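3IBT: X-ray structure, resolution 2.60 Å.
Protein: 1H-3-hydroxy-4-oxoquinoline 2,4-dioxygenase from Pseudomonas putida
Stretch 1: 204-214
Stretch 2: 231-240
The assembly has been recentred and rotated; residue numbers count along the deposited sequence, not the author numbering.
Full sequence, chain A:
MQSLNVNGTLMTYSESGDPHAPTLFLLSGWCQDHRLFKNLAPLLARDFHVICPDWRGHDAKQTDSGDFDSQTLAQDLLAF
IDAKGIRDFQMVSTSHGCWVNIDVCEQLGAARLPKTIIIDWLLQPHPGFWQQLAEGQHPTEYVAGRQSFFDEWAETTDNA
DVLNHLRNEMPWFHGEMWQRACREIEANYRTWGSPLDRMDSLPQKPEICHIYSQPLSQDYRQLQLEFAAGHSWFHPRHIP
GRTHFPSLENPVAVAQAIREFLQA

Stretch 1 (204-214) QKPEICHIYSQ
Stretch 2 (231-240) HSWFHPRHIP

At the apolar centre, Trp 233 (chi1 p, chi2 -92°) gives up the largest area, 118 Å², and Ile 208 (m, t) extends its chain so that CD1 lies 3.4 Å from Trp 233 CZ3. Ile 208, His 210 and Tyr 212 share one sheet face with Phe 234, Pro 236 and His 238; Phe 234 (t, chi2 76°) brings CZ to 3.8 Å from CB of His 210 (chi1 t). Further along, Tyr 212 (p, chi2 94°) turns its ring back toward the neighbouring strand: CE2 is 4.3 Å from Pro 236 CB, and His 238 CA sits over the ring face, 4.2 Å from its centroid. The rings of Tyr 212 and His 238 (t, chi2 -121°) meet obliquely, centroids 5.3 Å apart and planes at 51°. Cys 209 and Ile 211 share the other face with His 235 and Arg 237; there Ile 211 (m, t) packs CG2 3.7 Å from CG1 of Ile 239 (m, m), just beyond the strand.

Two parallel β-strands, 207-212 and 234-238, lie side by side with axes 4.5 Å apart at closest approach and N-to-C directions 17° apart, burying 862 Å² between the stretches. Both strands are extended, and the register pairs Ile 208 with Phe 234 (CA-CA 5.2 Å), Cys 209 with His 235 (4.5 Å), His 210 with Pro 236 (4.6 Å), Ile 211 with Arg 237 (4.8 Å) and Tyr 212 with His 238 (5.2 Å). Ile 208 N donates to Trp 233 O (2.7 Å), His 210 N to His 235 O (3.0 Å), and Arg 237 N to His 210 O (2.7 Å). Pro 236 N points away from the first strand, so its lack of an amide hydrogen costs no bond across the pair, while Pro 236 CA lies 3.4 Å from His 210 O. Weak bonds follow from Tyr 212 N to Arg 237 O (3.2 Å) and Ile 239 N to Tyr 212 O (3.1 Å). A type I turn from His 231 to Phe 234, with phi/psi -74/5 at Ser 232 and -87/0 at Trp 233, closed by Phe 234 N to His 231 O (3.0 Å), leads into the second strand.

At the polar edge, Lys 205 (chi1 m) lays its aliphatic CD over the face of the Trp 233 five-membered ring, 3.7 Å from the centroid. Glu 207 (m, m) reaches across so that His 235 NE2 (chi1 m, chi2 -71°) donates to Glu 207 OE1 at 3.1 Å, near the imidazole plane. Arg 237 (chi1 -111°, between wells) places NH1 3.5 Å from SG of Cys 209 (chi1 t). At the far end Ser 213 OG (m) donates to Ile 239 O (3.0 Å), while one water links Ser 213 O (2.6 Å from the water O) and His 238 NE2 (2.7 Å from it).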

# COMPACT_ATOMS: atom_id res chain seq x y z
N GLN A 204 -1.50 -16.11 -13.93
CA GLN A 204 -2.47 -15.38 -14.72
C GLN A 204 -2.45 -13.95 -14.21
O GLN A 204 -2.72 -13.69 -13.03
CB GLN A 204 -3.85 -15.98 -14.54
CG GLN A 204 -3.99 -17.40 -15.01
CD GLN A 204 -5.45 -17.86 -14.96
OE1 GLN A 204 -6.33 -17.11 -14.52
NE2 GLN A 204 -5.71 -19.10 -15.43
N LYS A 205 -2.14 -13.02 -15.10
CA LYS A 205 -1.85 -11.67 -14.69
C LYS A 205 -3.04 -10.74 -14.88
O LYS A 205 -3.60 -10.65 -15.98
CB LYS A 205 -0.62 -11.16 -15.43
CG LYS A 205 0.70 -11.76 -14.93
CD LYS A 205 1.67 -11.95 -16.07
CE LYS A 205 2.43 -13.27 -16.06
NZ LYS A 205 3.33 -13.31 -14.90
N PRO A 206 -3.46 -10.04 -13.80
CA PRO A 206 -4.44 -8.97 -13.94
C PRO A 206 -3.84 -7.82 -14.69
O PRO A 206 -2.61 -7.75 -14.84
CB PRO A 206 -4.68 -8.51 -12.50
CG PRO A 206 -3.54 -8.96 -11.76
CD PRO A 206 -3.03 -10.21 -12.40
N GLU A 207 -4.67 -6.88 -15.11
CA GLU A 207 -4.15 -5.58 -15.49
C GLU A 207 -3.76 -4.89 -14.17
O GLU A 207 -4.57 -4.80 -13.22
CB GLU A 207 -5.17 -4.82 -16.32
CG GLU A 207 -5.69 -5.64 -17.52
CD GLU A 207 -4.66 -5.82 -18.67
OE1 GLU A 207 -4.52 -4.88 -19.47
OE2 GLU A 207 -4.03 -6.91 -18.81
N ILE A 208 -2.49 -4.48 -14.10
CA ILE A 208 -1.92 -3.83 -12.91
C ILE A 208 -1.51 -2.41 -13.27
O ILE A 208 -0.80 -2.18 -14.26
CB ILE A 208 -0.69 -4.59 -12.37
CG1 ILE A 208 -1.00 -6.10 -12.31
CG2 ILE A 208 -0.28 -4.04 -10.98
CD1 ILE A 208 0.13 -6.96 -11.80
N CYS A 209 -1.97 -1.44 -12.48
CA CYS A 209 -1.65 -0.05 -12.72
C CYS A 209 -0.86 0.44 -11.54
O CYS A 209 -1.34 0.37 -10.41
CB CYS A 209 -2.93 0.75 -12.87
SG CYS A 209 -2.72 2.54 -12.98
N HIS A 210 0.36 0.92 -11.81
CA HIS A 210 1.24 1.52 -10.81
C HIS A 210 1.23 3.04 -10.88
O HIS A 210 1.78 3.62 -11.84
CB HIS A 210 2.69 1.04 -10.99
CG HIS A 210 3.60 1.45 -9.86
ND1 HIS A 210 4.91 1.83 -10.06
CD2 HIS A 210 3.37 1.56 -8.53
CE1 HIS A 210 5.46 2.14 -8.89
NE2 HIS A 210 4.54 1.99 -7.94
N ILE A 211 0.62 3.66 -9.88
CA ILE A 211 0.65 5.12 -9.68
C ILE A 211 1.80 5.48 -8.75
O ILE A 211 2.03 4.81 -7.77
CB ILE A 211 -0.67 5.61 -9.05
CG1 ILE A 211 -1.86 5.31 -9.98
CG2 ILE A 211 -0.63 7.10 -8.82
CD1 ILE A 211 -3.22 5.31 -9.25
N TYR A 212 2.54 6.53 -9.02
CA TYR A 212 3.77 6.74 -8.27
C TYR A 212 4.44 8.05 -8.64
O TYR A 212 4.39 8.49 -9.83
CB TYR A 212 4.73 5.61 -8.58
CG TYR A 212 5.42 5.81 -9.91
CD1 TYR A 212 6.66 6.43 -9.98
CD2 TYR A 212 4.81 5.43 -11.10
CE1 TYR A 212 7.29 6.65 -11.21
CE2 TYR A 212 5.45 5.63 -12.33
CZ TYR A 212 6.68 6.25 -12.38
OH TYR A 212 7.33 6.49 -13.56
N SER A 213 5.05 8.68 -7.64
CA SER A 213 5.85 9.89 -7.87
C SER A 213 7.33 9.66 -7.59
O SER A 213 8.21 10.21 -8.24
CB SER A 213 5.33 11.01 -6.99
OG SER A 213 3.92 11.12 -7.11
N GLN A 214 7.60 8.80 -6.62
CA GLN A 214 8.95 8.55 -6.12
C GLN A 214 9.40 7.11 -6.46
O GLN A 214 8.55 6.21 -6.65
CB GLN A 214 8.93 8.77 -4.60
CG GLN A 214 10.13 9.51 -4.21
CD GLN A 214 10.23 9.75 -2.74
OE1 GLN A 214 9.81 10.81 -2.27
NE2 GLN A 214 10.86 8.81 -2.01
N HIS A 231 5.30 -5.85 -21.47
CA HIS A 231 4.38 -6.62 -20.68
C HIS A 231 3.04 -5.90 -20.59
O HIS A 231 2.88 -5.06 -19.69
CB HIS A 231 4.98 -6.70 -19.30
CG HIS A 231 6.25 -7.47 -19.24
ND1 HIS A 231 6.29 -8.85 -19.11
CD2 HIS A 231 7.54 -7.06 -19.28
CE1 HIS A 231 7.54 -9.25 -19.06
NE2 HIS A 231 8.32 -8.19 -19.17
N SER A 232 2.08 -6.19 -21.49
CA SER A 232 0.87 -5.32 -21.57
C SER A 232 -0.20 -5.43 -20.44
O SER A 232 -1.25 -4.77 -20.46
CB SER A 232 0.24 -5.33 -22.98
OG SER A 232 -0.08 -6.63 -23.41
N TRP A 233 0.11 -6.22 -19.42
CA TRP A 233 -0.68 -6.25 -18.21
C TRP A 233 -0.20 -5.15 -17.25
O TRP A 233 -0.76 -5.02 -16.13
CB TRP A 233 -0.59 -7.63 -17.54
CG TRP A 233 0.82 -8.10 -17.34
CD1 TRP A 233 1.56 -8.85 -18.20
CD2 TRP A 233 1.66 -7.83 -16.22
NE1 TRP A 233 2.82 -9.08 -17.69
CE2 TRP A 233 2.92 -8.45 -16.47
CE3 TRP A 233 1.50 -7.12 -15.02
CZ2 TRP A 233 3.99 -8.40 -15.59
CZ3 TRP A 233 2.58 -7.06 -14.13
CH2 TRP A 233 3.81 -7.71 -14.42
N PHE A 234 0.82 -4.38 -17.68
CA PHE A 234 1.43 -3.33 -16.82
C PHE A 234 1.18 -1.91 -17.38
O PHE A 234 1.23 -1.66 -18.59
CB PHE A 234 2.91 -3.63 -16.53
CG PHE A 234 3.52 -2.79 -15.42
CD1 PHE A 234 3.24 -3.04 -14.09
CD2 PHE A 234 4.40 -1.78 -15.70
CE1 PHE A 234 3.79 -2.25 -13.07
CE2 PHE A 234 4.97 -1.01 -14.67
CZ PHE A 234 4.65 -1.24 -13.36
N HIS A 235 0.87 -1.00 -16.46
CA HIS A 235 0.34 0.31 -16.76
C HIS A 235 0.86 1.29 -15.69
O HIS A 235 0.17 1.59 -14.69
CB HIS A 235 -1.19 0.28 -16.69
CG HIS A 235 -1.82 -0.72 -17.60
ND1 HIS A 235 -1.84 -0.58 -18.97
CD2 HIS A 235 -2.46 -1.88 -17.34
CE1 HIS A 235 -2.46 -1.61 -19.52
NE2 HIS A 235 -2.83 -2.42 -18.55
N PRO A 236 2.07 1.80 -15.90
CA PRO A 236 2.59 2.81 -14.99
C PRO A 236 1.83 4.14 -15.20
O PRO A 236 1.37 4.43 -16.31
CB PRO A 236 4.04 2.93 -15.40
CG PRO A 236 4.13 2.37 -16.77
CD PRO A 236 2.96 1.53 -17.05
N ARG A 237 1.64 4.93 -14.15
CA ARG A 237 1.15 6.30 -14.27
C ARG A 237 1.97 7.12 -13.27
O ARG A 237 1.81 6.93 -12.08
CB ARG A 237 -0.33 6.37 -13.89
CG ARG A 237 -1.31 6.64 -15.00
CD ARG A 237 -2.65 5.93 -14.73
NE ARG A 237 -3.24 5.47 -16.00
CZ ARG A 237 -2.84 4.38 -16.69
NH1 ARG A 237 -1.86 3.59 -16.26
NH2 ARG A 237 -3.41 4.08 -17.85
N HIS A 238 2.88 7.96 -13.77
CA HIS A 238 3.66 8.93 -12.97
C HIS A 238 2.87 10.19 -12.63
O HIS A 238 2.54 10.97 -13.54
CB HIS A 238 4.87 9.38 -13.79
CG HIS A 238 5.80 10.33 -13.10
ND1 HIS A 238 6.08 11.59 -13.59
CD2 HIS A 238 6.57 10.20 -11.98
CE1 HIS A 238 6.94 12.20 -12.79
NE2 HIS A 238 7.25 11.38 -11.81
N ILE A 239 2.56 10.42 -11.35
CA ILE A 239 2.13 11.77 -10.94
C ILE A 239 3.41 12.58 -10.62
O ILE A 239 4.25 12.08 -9.88
CB ILE A 239 1.23 11.74 -9.70
CG1 ILE A 239 0.30 10.53 -9.70
CG2 ILE A 239 0.41 13.00 -9.60
CD1 ILE A 239 -0.70 10.44 -10.86
N PRO A 240 3.62 13.76 -11.22
CA PRO A 240 4.83 14.51 -10.86
C PRO A 240 4.77 15.20 -9.48
O PRO A 240 4.63 16.41 -9.37
CB PRO A 240 4.98 15.54 -11.99
CG PRO A 240 3.78 15.45 -12.80
CD PRO A 240 2.84 14.43 -12.26
O HOH W 1 8.25 12.46 -9.50